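Side-chain contacts in putative decarboxylase involved in desferrioxamine biosynthesis (Erwinia amylovora, PDB 5O5C), which probably decarboxylates lysine with the help of pyridoxal 5'-phosphate in the biosynthesis of the siderophore desferrioxamine: residues S270-D274 and F275-D279; E309-R312 and P313-A316; V326-H329 and K330-Q334; R243-V246 and D247-K250; V236-D239 and E240-M244. All coordinates share one frame; numbering follows the deposited sequence.

Contact 1 of 5, residues S270-D274 and F275-D279. With PLP (pyridoxal-5'-phosphate), chain H.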
# COMPACT_ATOMS: atom_id res chain seq x y z
N SER B 270 -3.95 -21.13 -6.04
CA SER B 270 -2.80 -21.99 -6.23
C SER B 270 -1.95 -21.92 -4.98
O SER B 270 -0.80 -21.43 -5.00
CB SER B 270 -2.03 -21.61 -7.52
OG SER B 270 -1.62 -20.23 -7.54
N GLY B 271 -2.55 -22.38 -3.87
CA GLY B 271 -1.96 -22.27 -2.54
C GLY B 271 -2.91 -21.62 -1.58
O GLY B 271 -2.84 -20.38 -1.37
N THR B 272 -3.84 -22.42 -1.03
CA THR B 272 -4.76 -21.89 -0.05
C THR B 272 -3.98 -21.50 1.21
O THR B 272 -2.97 -22.14 1.55
CB THR B 272 -5.97 -22.81 0.24
OG1 THR B 272 -5.58 -23.99 0.94
CG2 THR B 272 -6.66 -23.15 -1.05
N THR B 273 -4.44 -20.43 1.86
CA THR B 273 -3.76 -19.88 3.04
C THR B 273 -3.57 -20.89 4.17
O THR B 273 -2.52 -20.93 4.76
CB THR B 273 -4.55 -18.69 3.58
OG1 THR B 273 -4.81 -17.79 2.48
CG2 THR B 273 -3.88 -18.00 4.72
N ASP B 274 -4.60 -21.67 4.48
CA ASP B 274 -4.51 -22.66 5.53
C ASP B 274 -3.81 -23.97 5.17
O ASP B 274 -3.01 -24.42 5.93
CB ASP B 274 -5.88 -22.95 6.11
CG ASP B 274 -6.45 -21.79 6.98
OD1 ASP B 274 -5.69 -21.05 7.58
OD2 ASP B 274 -7.67 -21.65 7.14
N PHE B 275 -4.19 -24.59 4.04
CA PHE B 275 -3.78 -25.95 3.62
C PHE B 275 -2.62 -25.96 2.63
O PHE B 275 -1.90 -27.00 2.47
CB PHE B 275 -4.99 -26.71 3.00
CG PHE B 275 -5.98 -27.19 4.03
CD1 PHE B 275 -7.03 -26.36 4.47
CD2 PHE B 275 -5.80 -28.44 4.64
CE1 PHE B 275 -7.88 -26.76 5.47
CE2 PHE B 275 -6.66 -28.85 5.64
CZ PHE B 275 -7.69 -28.01 6.07
N GLY B 276 -2.38 -24.81 1.99
CA GLY B 276 -1.35 -24.75 0.96
C GLY B 276 -1.72 -25.55 -0.28
O GLY B 276 -0.84 -26.00 -1.03
N SER B 277 -3.01 -25.76 -0.45
CA SER B 277 -3.53 -26.67 -1.44
C SER B 277 -3.64 -25.85 -2.75
O SER B 277 -3.84 -24.65 -2.72
CB SER B 277 -4.85 -27.28 -0.94
OG SER B 277 -5.89 -26.30 -0.62
N ILE B 278 -3.50 -26.54 -3.87
CA ILE B 278 -3.43 -25.93 -5.18
C ILE B 278 -4.68 -26.44 -5.88
O ILE B 278 -4.78 -27.66 -6.08
CB ILE B 278 -2.14 -26.37 -5.93
CG1 ILE B 278 -0.91 -25.66 -5.31
CG2 ILE B 278 -2.22 -26.05 -7.41
CD1 ILE B 278 0.41 -26.39 -5.47
N ASP B 279 -5.61 -25.54 -6.19
CA ASP B 279 -6.78 -25.87 -7.01
C ASP B 279 -6.30 -26.39 -8.42
O ASP B 279 -5.16 -26.14 -8.83
CB ASP B 279 -7.75 -24.68 -7.13
CG ASP B 279 -8.40 -24.23 -5.77
OD1 ASP B 279 -8.41 -24.98 -4.78
OD2 ASP B 279 -8.89 -23.07 -5.69
N1 PLP H . -4.48 -14.52 -1.23
C2 PLP H . -3.94 -15.56 -0.55
C2A PLP H . -3.94 -16.94 -1.15
C3 PLP H . -3.34 -15.32 0.76
O3 PLP H . -2.77 -16.33 1.50
C4 PLP H . -3.37 -13.91 1.24
C4A PLP H . -2.86 -13.55 2.58
C5 PLP H . -3.99 -12.87 0.42
C6 PLP H . -4.55 -13.26 -0.79
C5A PLP H . -4.04 -11.45 0.92
O4P PLP H . -2.68 -11.01 0.83
P PLP H . -2.05 -9.64 1.42
O1P PLP H . -2.01 -9.87 2.90
O2P PLP H . -0.66 -9.60 0.86
O3P PLP H . -2.89 -8.47 1.04

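Contact 2 of 5, residues E309-R312 and P313-A316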
# COMPACT_ATOMS: atom_id res chain seq x y z
N GLU B 309 13.29 -25.22 -9.22
CA GLU B 309 13.85 -26.12 -10.24
C GLU B 309 12.93 -27.29 -10.60
O GLU B 309 12.75 -27.57 -11.78
CB GLU B 309 15.22 -26.69 -9.78
CG GLU B 309 15.20 -27.48 -8.44
CD GLU B 309 16.46 -28.31 -8.20
OE1 GLU B 309 17.58 -27.80 -8.39
OE2 GLU B 309 16.33 -29.49 -7.80
N SER B 310 12.35 -27.94 -9.59
CA SER B 310 11.61 -29.19 -9.77
C SER B 310 10.10 -29.07 -9.57
O SER B 310 9.35 -29.81 -10.19
CB SER B 310 12.15 -30.28 -8.84
OG SER B 310 12.13 -29.88 -7.49
N HIS B 311 9.67 -28.17 -8.68
CA HIS B 311 8.31 -28.06 -8.27
C HIS B 311 7.47 -27.16 -9.17
O HIS B 311 6.24 -27.24 -9.14
CB HIS B 311 8.21 -27.63 -6.80
CG HIS B 311 8.81 -28.60 -5.84
ND1 HIS B 311 8.28 -29.86 -5.62
CD2 HIS B 311 9.89 -28.50 -5.03
CE1 HIS B 311 9.03 -30.49 -4.73
NE2 HIS B 311 10.01 -29.69 -4.36
N ARG B 312 8.12 -26.30 -9.95
CA ARG B 312 7.42 -25.40 -10.92
C ARG B 312 6.25 -26.08 -11.67
O ARG B 312 5.16 -25.45 -11.85
CB ARG B 312 8.46 -24.87 -11.91
CG ARG B 312 8.11 -23.72 -12.82
CD ARG B 312 9.40 -23.31 -13.56
NE ARG B 312 10.40 -22.75 -12.63
CZ ARG B 312 11.73 -22.79 -12.76
NH1 ARG B 312 12.31 -23.39 -13.80
NH2 ARG B 312 12.51 -22.23 -11.84
N PRO B 313 6.45 -27.36 -12.14
CA PRO B 313 5.31 -28.07 -12.75
C PRO B 313 4.07 -28.16 -11.91
O PRO B 313 2.98 -28.31 -12.45
CB PRO B 313 5.88 -29.45 -13.08
CG PRO B 313 7.31 -29.16 -13.38
CD PRO B 313 7.70 -28.09 -12.40
N ARG B 314 4.18 -28.01 -10.58
CA ARG B 314 3.01 -28.08 -9.74
C ARG B 314 2.06 -26.87 -9.90
O ARG B 314 0.94 -26.90 -9.37
CB ARG B 314 3.39 -28.34 -8.28
CG ARG B 314 4.12 -29.67 -8.07
CD ARG B 314 4.90 -29.70 -6.78
NE ARG B 314 4.02 -29.56 -5.65
CZ ARG B 314 4.36 -29.16 -4.43
NH1 ARG B 314 5.58 -28.82 -4.10
NH2 ARG B 314 3.42 -29.10 -3.52
N LEU B 315 2.54 -25.80 -10.54
CA LEU B 315 1.71 -24.64 -10.92
C LEU B 315 1.22 -24.67 -12.38
O LEU B 315 0.50 -23.76 -12.82
CB LEU B 315 2.46 -23.33 -10.66
CG LEU B 315 2.62 -22.81 -9.22
CD1 LEU B 315 3.27 -21.43 -9.25
CD2 LEU B 315 1.31 -22.81 -8.43
N ALA B 316 1.51 -25.73 -13.13
CA ALA B 316 1.03 -25.82 -14.55
C ALA B 316 -0.50 -25.64 -14.68
O ALA B 316 -1.30 -26.21 -13.93
CB ALA B 316 1.51 -27.11 -15.21

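Contact 3 of 5, residues V326-H329 and K330-Q334. With PLP (pyridoxal-5'-phosphate), chain H.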
# COMPACT_ATOMS: atom_id res chain seq x y z
N VAL B 326 0.31 -12.32 -6.99
CA VAL B 326 1.60 -12.83 -6.53
C VAL B 326 2.09 -12.04 -5.31
O VAL B 326 2.14 -10.81 -5.42
CB VAL B 326 2.62 -12.62 -7.68
CG1 VAL B 326 4.02 -12.90 -7.22
CG2 VAL B 326 2.28 -13.49 -8.86
N ASP B 327 2.51 -12.70 -4.21
CA ASP B 327 3.09 -11.99 -3.02
C ASP B 327 4.54 -12.36 -2.79
O ASP B 327 4.82 -13.44 -2.33
CB ASP B 327 2.37 -12.23 -1.69
CG ASP B 327 1.22 -11.29 -1.43
OD1 ASP B 327 0.89 -10.42 -2.21
OD2 ASP B 327 0.61 -11.49 -0.38
N TYR B 328 5.43 -11.42 -3.12
CA TYR B 328 6.83 -11.60 -2.94
C TYR B 328 7.17 -11.48 -1.48
O TYR B 328 8.21 -12.06 -1.04
CB TYR B 328 7.69 -10.62 -3.73
CG TYR B 328 7.32 -10.44 -5.16
CD1 TYR B 328 7.78 -11.34 -6.13
CD2 TYR B 328 6.53 -9.37 -5.59
CE1 TYR B 328 7.48 -11.18 -7.47
CE2 TYR B 328 6.22 -9.21 -6.96
CZ TYR B 328 6.69 -10.15 -7.89
OH TYR B 328 6.41 -10.06 -9.28
N HIS B 329 6.32 -10.73 -0.76
CA HIS B 329 6.43 -10.59 0.68
C HIS B 329 5.89 -11.77 1.56
O HIS B 329 5.96 -11.65 2.79
CB HIS B 329 5.87 -9.24 1.16
CG HIS B 329 4.38 -9.10 1.08
ND1 HIS B 329 3.76 -7.98 0.55
CD2 HIS B 329 3.39 -9.93 1.48
CE1 HIS B 329 2.46 -8.14 0.61
NE2 HIS B 329 2.20 -9.29 1.19
N LYS B 330 5.31 -12.83 0.95
CA LYS B 330 5.17 -14.17 1.58
C LYS B 330 6.18 -15.26 1.14
O LYS B 330 6.72 -15.96 1.96
CB LYS B 330 3.79 -14.72 1.28
CG LYS B 330 2.69 -13.83 1.80
CD LYS B 330 1.32 -14.36 1.50
CE LYS B 330 0.44 -13.78 2.58
NZ LYS B 330 -0.91 -14.19 2.32
N SER B 331 6.40 -15.42 -0.15
CA SER B 331 7.16 -16.54 -0.65
C SER B 331 8.48 -16.23 -1.28
O SER B 331 9.19 -17.17 -1.59
CB SER B 331 6.30 -17.39 -1.60
OG SER B 331 5.05 -17.65 -0.99
N PHE B 332 8.81 -14.96 -1.47
CA PHE B 332 10.12 -14.55 -1.97
C PHE B 332 11.01 -13.84 -0.96
O PHE B 332 11.96 -13.18 -1.36
CB PHE B 332 9.96 -13.68 -3.21
CG PHE B 332 9.46 -14.43 -4.39
CD1 PHE B 332 8.12 -14.81 -4.49
CD2 PHE B 332 10.30 -14.72 -5.44
CE1 PHE B 332 7.67 -15.49 -5.58
CE2 PHE B 332 9.85 -15.38 -6.53
CZ PHE B 332 8.54 -15.81 -6.59
N PHE B 333 10.76 -14.00 0.35
CA PHE B 333 11.66 -13.41 1.42
C PHE B 333 11.94 -11.89 1.26
O PHE B 333 13.05 -11.38 1.59
CB PHE B 333 12.96 -14.21 1.47
CG PHE B 333 12.72 -15.69 1.42
CD1 PHE B 333 12.36 -16.38 2.53
CD2 PHE B 333 12.79 -16.38 0.21
CE1 PHE B 333 12.05 -17.72 2.48
CE2 PHE B 333 12.50 -17.72 0.15
CZ PHE B 333 12.13 -18.40 1.30
N GLN B 334 10.95 -11.18 0.75
CA GLN B 334 10.98 -9.73 0.60
C GLN B 334 10.17 -9.06 1.67
O GLN B 334 9.13 -9.54 2.03
CB GLN B 334 10.39 -9.32 -0.71
CG GLN B 334 11.15 -9.80 -1.86
CD GLN B 334 12.67 -9.62 -1.79
OE1 GLN B 334 13.22 -8.49 -1.74
NE2 GLN B 334 13.35 -10.75 -1.79
N1 PLP H . -4.48 -14.52 -1.23
C2 PLP H . -3.94 -15.56 -0.55
C2A PLP H . -3.94 -16.94 -1.15
C3 PLP H . -3.34 -15.32 0.76
O3 PLP H . -2.77 -16.33 1.50
C4 PLP H . -3.37 -13.91 1.24
C4A PLP H . -2.86 -13.55 2.58
C5 PLP H . -3.99 -12.87 0.42
C6 PLP H . -4.55 -13.26 -0.79
C5A PLP H . -4.04 -11.45 0.92
O4P PLP H . -2.68 -11.01 0.83
P PLP H . -2.05 -9.64 1.42
O1P PLP H . -2.01 -9.87 2.90
O2P PLP H . -0.66 -9.60 0.86
O3P PLP H . -2.89 -8.47 1.04

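Contact 4 of 5, residues R243-V246 and D247-K250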
# COMPACT_ATOMS: atom_id res chain seq x y z
N ARG B 243 -8.37 -29.30 -2.28
CA ARG B 243 -8.43 -28.62 -3.56
C ARG B 243 -9.85 -28.47 -4.00
O ARG B 243 -10.66 -29.39 -3.78
CB ARG B 243 -7.74 -29.43 -4.65
CG ARG B 243 -6.31 -29.79 -4.36
CD ARG B 243 -5.72 -30.65 -5.46
NE ARG B 243 -4.37 -31.05 -5.13
CZ ARG B 243 -3.69 -32.05 -5.68
NH1 ARG B 243 -4.21 -32.83 -6.63
NH2 ARG B 243 -2.46 -32.31 -5.25
N MET B 244 -10.16 -27.33 -4.62
CA MET B 244 -11.45 -27.12 -5.19
C MET B 244 -11.89 -28.26 -6.14
O MET B 244 -11.18 -28.65 -7.04
CB MET B 244 -11.50 -25.79 -5.95
CG MET B 244 -12.83 -25.53 -6.63
SD MET B 244 -12.74 -24.11 -7.70
CE MET B 244 -14.36 -24.11 -8.34
N ASP B 245 -13.10 -28.73 -5.94
CA ASP B 245 -13.63 -29.85 -6.74
C ASP B 245 -14.32 -29.37 -8.00
O ASP B 245 -15.36 -28.75 -7.93
CB ASP B 245 -14.60 -30.63 -5.88
CG ASP B 245 -15.13 -31.87 -6.58
OD1 ASP B 245 -15.10 -31.97 -7.83
OD2 ASP B 245 -15.61 -32.72 -5.84
N VAL B 246 -13.77 -29.70 -9.15
CA VAL B 246 -14.26 -29.15 -10.42
C VAL B 246 -15.63 -29.68 -10.82
O VAL B 246 -16.37 -28.97 -11.46
CB VAL B 246 -13.27 -29.36 -11.58
CG1 VAL B 246 -11.89 -28.88 -11.19
CG2 VAL B 246 -13.20 -30.83 -12.02
N ASP B 247 -15.93 -30.93 -10.44
CA ASP B 247 -17.31 -31.49 -10.52
C ASP B 247 -18.28 -30.61 -9.76
O ASP B 247 -19.39 -30.31 -10.27
CB ASP B 247 -17.41 -32.93 -9.95
CG ASP B 247 -16.62 -33.96 -10.77
OD1 ASP B 247 -16.29 -33.72 -11.96
OD2 ASP B 247 -16.33 -35.04 -10.21
N CYS B 248 -17.88 -30.18 -8.55
CA CYS B 248 -18.75 -29.32 -7.76
C CYS B 248 -18.86 -27.93 -8.39
O CYS B 248 -19.89 -27.28 -8.23
CB CYS B 248 -18.25 -29.17 -6.32
SG CYS B 248 -18.21 -30.71 -5.36
N LEU B 249 -17.79 -27.44 -9.04
CA LEU B 249 -17.82 -26.14 -9.76
C LEU B 249 -18.85 -26.22 -10.89
O LEU B 249 -19.69 -25.32 -11.03
CB LEU B 249 -16.48 -25.80 -10.37
CG LEU B 249 -16.33 -24.49 -11.20
CD1 LEU B 249 -16.80 -23.26 -10.42
CD2 LEU B 249 -14.94 -24.25 -11.78
N LYS B 250 -18.74 -27.30 -11.68
CA LYS B 250 -19.65 -27.58 -12.83
C LYS B 250 -21.07 -27.47 -12.29
O LYS B 250 -21.87 -26.61 -12.72
CB LYS B 250 -19.31 -28.98 -13.42
CG LYS B 250 -19.80 -29.28 -14.83
CD LYS B 250 -19.02 -30.44 -15.49
CE LYS B 250 -19.12 -31.75 -14.69
NZ LYS B 250 -18.52 -32.93 -15.40

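Contact 5 of 5, residues V236-D239 and E240-M244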
# COMPACT_ATOMS: atom_id res chain seq x y z
N VAL B 236 -17.45 -23.02 -3.46
CA VAL B 236 -17.42 -24.31 -4.09
C VAL B 236 -16.69 -25.29 -3.18
O VAL B 236 -15.59 -24.99 -2.67
CB VAL B 236 -16.68 -24.20 -5.44
CG1 VAL B 236 -16.64 -25.54 -6.16
CG2 VAL B 236 -17.31 -23.09 -6.30
N ASP B 237 -17.27 -26.48 -3.02
CA ASP B 237 -16.75 -27.47 -2.08
C ASP B 237 -15.34 -27.83 -2.49
O ASP B 237 -14.95 -27.65 -3.63
CB ASP B 237 -17.65 -28.72 -2.06
CG ASP B 237 -17.41 -29.61 -0.86
OD1 ASP B 237 -16.65 -29.24 0.07
OD2 ASP B 237 -18.01 -30.71 -0.83
N TYR B 238 -14.58 -28.30 -1.54
CA TYR B 238 -13.23 -28.79 -1.79
C TYR B 238 -13.15 -30.32 -1.73
O TYR B 238 -14.02 -30.97 -1.15
CB TYR B 238 -12.24 -28.16 -0.83
CG TYR B 238 -12.66 -28.21 0.61
CD1 TYR B 238 -13.47 -27.22 1.13
CD2 TYR B 238 -12.28 -29.26 1.45
CE1 TYR B 238 -13.86 -27.24 2.43
CE2 TYR B 238 -12.68 -29.28 2.77
CZ TYR B 238 -13.49 -28.26 3.24
OH TYR B 238 -13.91 -28.18 4.54
N ASP B 239 -12.11 -30.85 -2.38
CA ASP B 239 -11.63 -32.24 -2.31
C ASP B 239 -11.29 -32.74 -0.95
O ASP B 239 -11.12 -31.99 -0.04
CB ASP B 239 -10.24 -32.36 -3.06
CG ASP B 239 -10.37 -32.49 -4.52
OD1 ASP B 239 -11.51 -32.57 -4.99
OD2 ASP B 239 -9.32 -32.51 -5.21
N GLU B 240 -11.04 -34.04 -0.89
CA GLU B 240 -10.39 -34.72 0.23
C GLU B 240 -8.90 -34.34 0.38
O GLU B 240 -8.34 -34.57 1.43
CB GLU B 240 -10.53 -36.24 0.10
CG GLU B 240 -11.94 -36.83 0.20
CD GLU B 240 -12.84 -36.63 -1.02
OE1 GLU B 240 -12.33 -36.36 -2.13
OE2 GLU B 240 -14.09 -36.76 -0.87
N ARG B 241 -8.27 -33.83 -0.68
CA ARG B 241 -6.99 -33.07 -0.57
C ARG B 241 -7.12 -31.52 -0.49
O ARG B 241 -6.15 -30.77 -0.78
CB ARG B 241 -6.05 -33.47 -1.69
CG ARG B 241 -5.59 -34.91 -1.56
CD ARG B 241 -4.90 -35.38 -2.83
NE ARG B 241 -3.55 -34.88 -2.83
CZ ARG B 241 -2.69 -34.94 -3.84
NH1 ARG B 241 -3.02 -35.44 -5.03
NH2 ARG B 241 -1.46 -34.44 -3.64
N TYR B 242 -8.31 -31.05 -0.10
CA TYR B 242 -8.59 -29.65 0.12
C TYR B 242 -8.38 -28.71 -1.08
O TYR B 242 -8.21 -27.49 -0.91
CB TYR B 242 -7.79 -29.19 1.34
CG TYR B 242 -8.19 -29.96 2.59
CD1 TYR B 242 -9.36 -29.62 3.30
CD2 TYR B 242 -7.47 -31.07 3.00
CE1 TYR B 242 -9.77 -30.33 4.41
CE2 TYR B 242 -7.87 -31.80 4.13
CZ TYR B 242 -9.02 -31.42 4.83
OH TYR B 242 -9.37 -32.10 5.96
N ARG B 243 -8.37 -29.30 -2.28
CA ARG B 243 -8.43 -28.62 -3.56
C ARG B 243 -9.85 -28.47 -4.00
O ARG B 243 -10.66 -29.39 -3.78
CB ARG B 243 -7.74 -29.43 -4.65
CG ARG B 243 -6.31 -29.79 -4.36
CD ARG B 243 -5.72 -30.65 -5.46
NE ARG B 243 -4.37 -31.05 -5.13
CZ ARG B 243 -3.69 -32.05 -5.68
NH1 ARG B 243 -4.21 -32.83 -6.63
NH2 ARG B 243 -2.46 -32.31 -5.25
N MET B 244 -10.16 -27.33 -4.62
CA MET B 244 -11.45 -27.12 -5.19
C MET B 244 -11.89 -28.26 -6.14
O MET B 244 -11.18 -28.65 -7.04
CB MET B 244 -11.50 -25.79 -5.95
CG MET B 244 -12.83 -25.53 -6.63
SD MET B 244 -12.74 -24.11 -7.70
CE MET B 244 -14.36 -24.11 -8.34

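Contact 1 of 5, residues S270-D274 and F275-D279
Residues 270-274 run out and the chain then runs back almost antiparallel, the end-to-end directions of 270-274 and 275-278 being 173° apart, with Ser270 and Ile278 bridged through their backbones at a CA-CA distance of 4.1 Å. The carbonyl O of Ser277 serves two donors: Thr272 N, 2.8 Å away, and more weakly Gly271 N. At the closed end Gly276 N bonds to Thr272 O at 2.8 Å. Both glycines have positive phi, and that of Gly271, 126°, would jam a side chain against the preceding carbonyl.

Among the side chains, Thr272 does most of the reaching across. Its OG1 sits between the backbone N and the carbonyl carbon (chi1 70°), which turns it to the returning segment 275-279, where it donates to Ser277 OG at 2.8 Å. Thr272 OG1 also takes a weak bond from Phe275 N. Ser277 OG has a further partner in Tyr242 O, so this buried hydroxyl links two loops.

The reversal follows strand 262-269 of the large mixed sheet, at the cofactor end of the type I PLP fold. Thr273 points away from segment 275-279, and its OG1 is hydrogen-bonded at 2.7 Å to PLP O3, the ring's hydroxyl oxygen; Gly271 O lies 3.6 Å from PLP C2A. The Phe275 ring stacks on Tyr242 and meets His428 edge-to-face, while its CD1 touches CB of Asp274 at 4.0 Å.

Contact 2 of 5, residues E309-R312 and P313-A316
A short 3-10 turn in the connection between strands 294-299 and 323-327 brings His311 alongside Arg314, three residues on. The two side chains lie side by side and point the same way, with ring and guanidinium planes 75° apart. His311 ND1 is near the guanidinium plane, at its edge, 3.3 Å from Arg314 NH1. Arg314 reaches this place by a bend at chi3 (62°), which folds its end back along the imidazole; its CD lies 3.6 Å from His311 ND1.

The backbone of the turn is drawn tight. Arg314 N donates to His311 O at 2.6 Å, and Leu315 N to Arg312 O at 3.0 Å. Pro313 has no N-H to offer, and its CD rests 3.3 Å from Ser310 O.

The faces of the turn have different surroundings. Leu315 is buried against Leu305 and Ser270, whereas His311 packs on Asp405 and Leu408 of helix 397-420 and Arg314 touches Glu431. Successive bonds from each N-H to the carbonyl three residues back, continued by Ala316 N to Pro313 O, are the signature of a 3-10 helix.

Contact 3 of 5, residues V326-H329 and K330-Q334
Tyr328 and Lys330, the residues most buried here, head in different directions from the one-turn helix 328-331. Tyr328 turns its edge to the face of Phe332 in a T-shaped pair, centroids 5.3 Å apart and planes at 70°, with Tyr328 CD1 standing over the Phe332 ring toward its rim. The two CB atoms also touch, at 3.8 Å, and Phe332 N bonds to Tyr328 O at 3.0 Å. Thr152 holds the phenol OH.

Lys330 stretches the other way, its chain extended beyond CG (chi2 180°), passing Asp327 with its CD 3.5 Å from Asp327 OD2. Its NZ ends 2.1 Å from PLP C4A, too close for a non-bonded contact. No link is modelled, and the state at this point is uncertain, although Lys330 is predicted to be the residue carrying the cofactor.

His329 runs beside Lys330 and gives NE2 to PLP O2P at 2.9 Å, the oxygen lying in the ring plane at its edge. ND1 is held by Cys338 N, which fixes the ring's rotation. Asp327 OD2 comes within 2.6 Å of the same PLP O2P. A His-Lys pair just after a sheet strand, with the lysine directed at PLP C4A, is characteristic of group II PLP-dependent decarboxylases.

Contact 4 of 5, residues R243-V246 and D247-K250
With chi1 at -176°, the CG of Asp245 is swung opposite its own N and the carboxylate is brought round to the first turn of helix 246-258. OD1 accepts a weak bond from Cys248 N at 3.4 Å, a side-chain N-cap, and lies 2.9 Å from Asp247 N. The other oxygen, OD2, sits 3.3 Å from Cys248 SG. Regular helical bonds follow behind the cap: Leu249 N to Asp245 O at 3.0 Å and Lys250 N to Val246 O at 2.9 Å.

On the buried side Met244 is fully extended, all three of its torsions near 180°, and this carries CE across to Leu249. The methyl meets CD1 at 3.3 Å and also presses on CB of Leu249, closer than usual for carbon pairs. Val236 and Ile284 also pack on Met244, and Leu287 and Phe210 flank Leu249.

Asp247 places a second acid beside the cap, its OD2 4.1 Å from Asp245 OD1. Two carboxylates this near would be expected to repel, but the amide N-H groups and dipole of the helix start probably offset the cost and favour the ionised forms.

Contact 5 of 5, residues V236-D239 and E240-M244
Val236 and Met244 belong to the tight part of the contact, at the end of the loop away from the turn, where the methyl CE of Met244 lies 3.5 Å from Val236 CG1, closer than carbons usually pack. Both are buried near strand 207-212, with Phe210 beside Val236 and Ser212 beside Met244. Next along, Tyr238 and Met244 are bridged through their backbones, and Asp239 N makes a nearly straight bond to Arg243 O, 171° at the hydrogen, though its length of 2.5 Å is doubtful. The Asp239 side chain packs closely here too, its CB 3.1 Å from Arg243 O and its OD2 3.5 Å from Arg243 CB.

These residues form a beta-turn connection between edge strand 233-236 of the central sheet and helix 246-258. A type I turn from Asp239 to Tyr242 reverses the chain, closed by Tyr242 N to Asp239 O at 3.0 Å.

On one flank Tyr238 and Tyr242 run side by side in the same direction. Their planes are only 25° apart but slid so far that the rings barely overlap, and contact falls to Tyr238 CE2 and Tyr242 CD1 at 3.4 Å. Tyr238 CG lies between the backbone N and the carbonyl carbon (chi1 49°), which lays the ring alongside that of Tyr242; Tyr242 in turn stacks on Phe275.

The turn itself is looser. Glu240 and Arg241 are exposed. The guanidinium of Arg243 lies over the centre of one face of Arg241's, its CZ 3.5 Å above that plane. Glu431 binds both: a salt bridge to Arg243 and a long, weak ion pair with Arg241.

Along the chain the order is contact 5, contact 4, contact 1, contact 2, contact 3, all in the decarboxylase domain built on the seven-stranded sheet. Contacts 5 and 4 share Arg243 and Met244, their centres about 7 Å apart, and lead from edge strand 233-236 into helix 246-258. Contact 1 follows strand 262-269 and lies about 10 Å from contact 5, centre to centre; Asp279 OD1 to Met244 N, 2.9 Å, ties it to both. Contact 2 touches it through Leu315 on Ser270. Contact 3, at strand 323-327, does not touch contact 1, yet both reach the same PLP, so segments following strands 262-269 and 323-327 both contribute to the cofactor site.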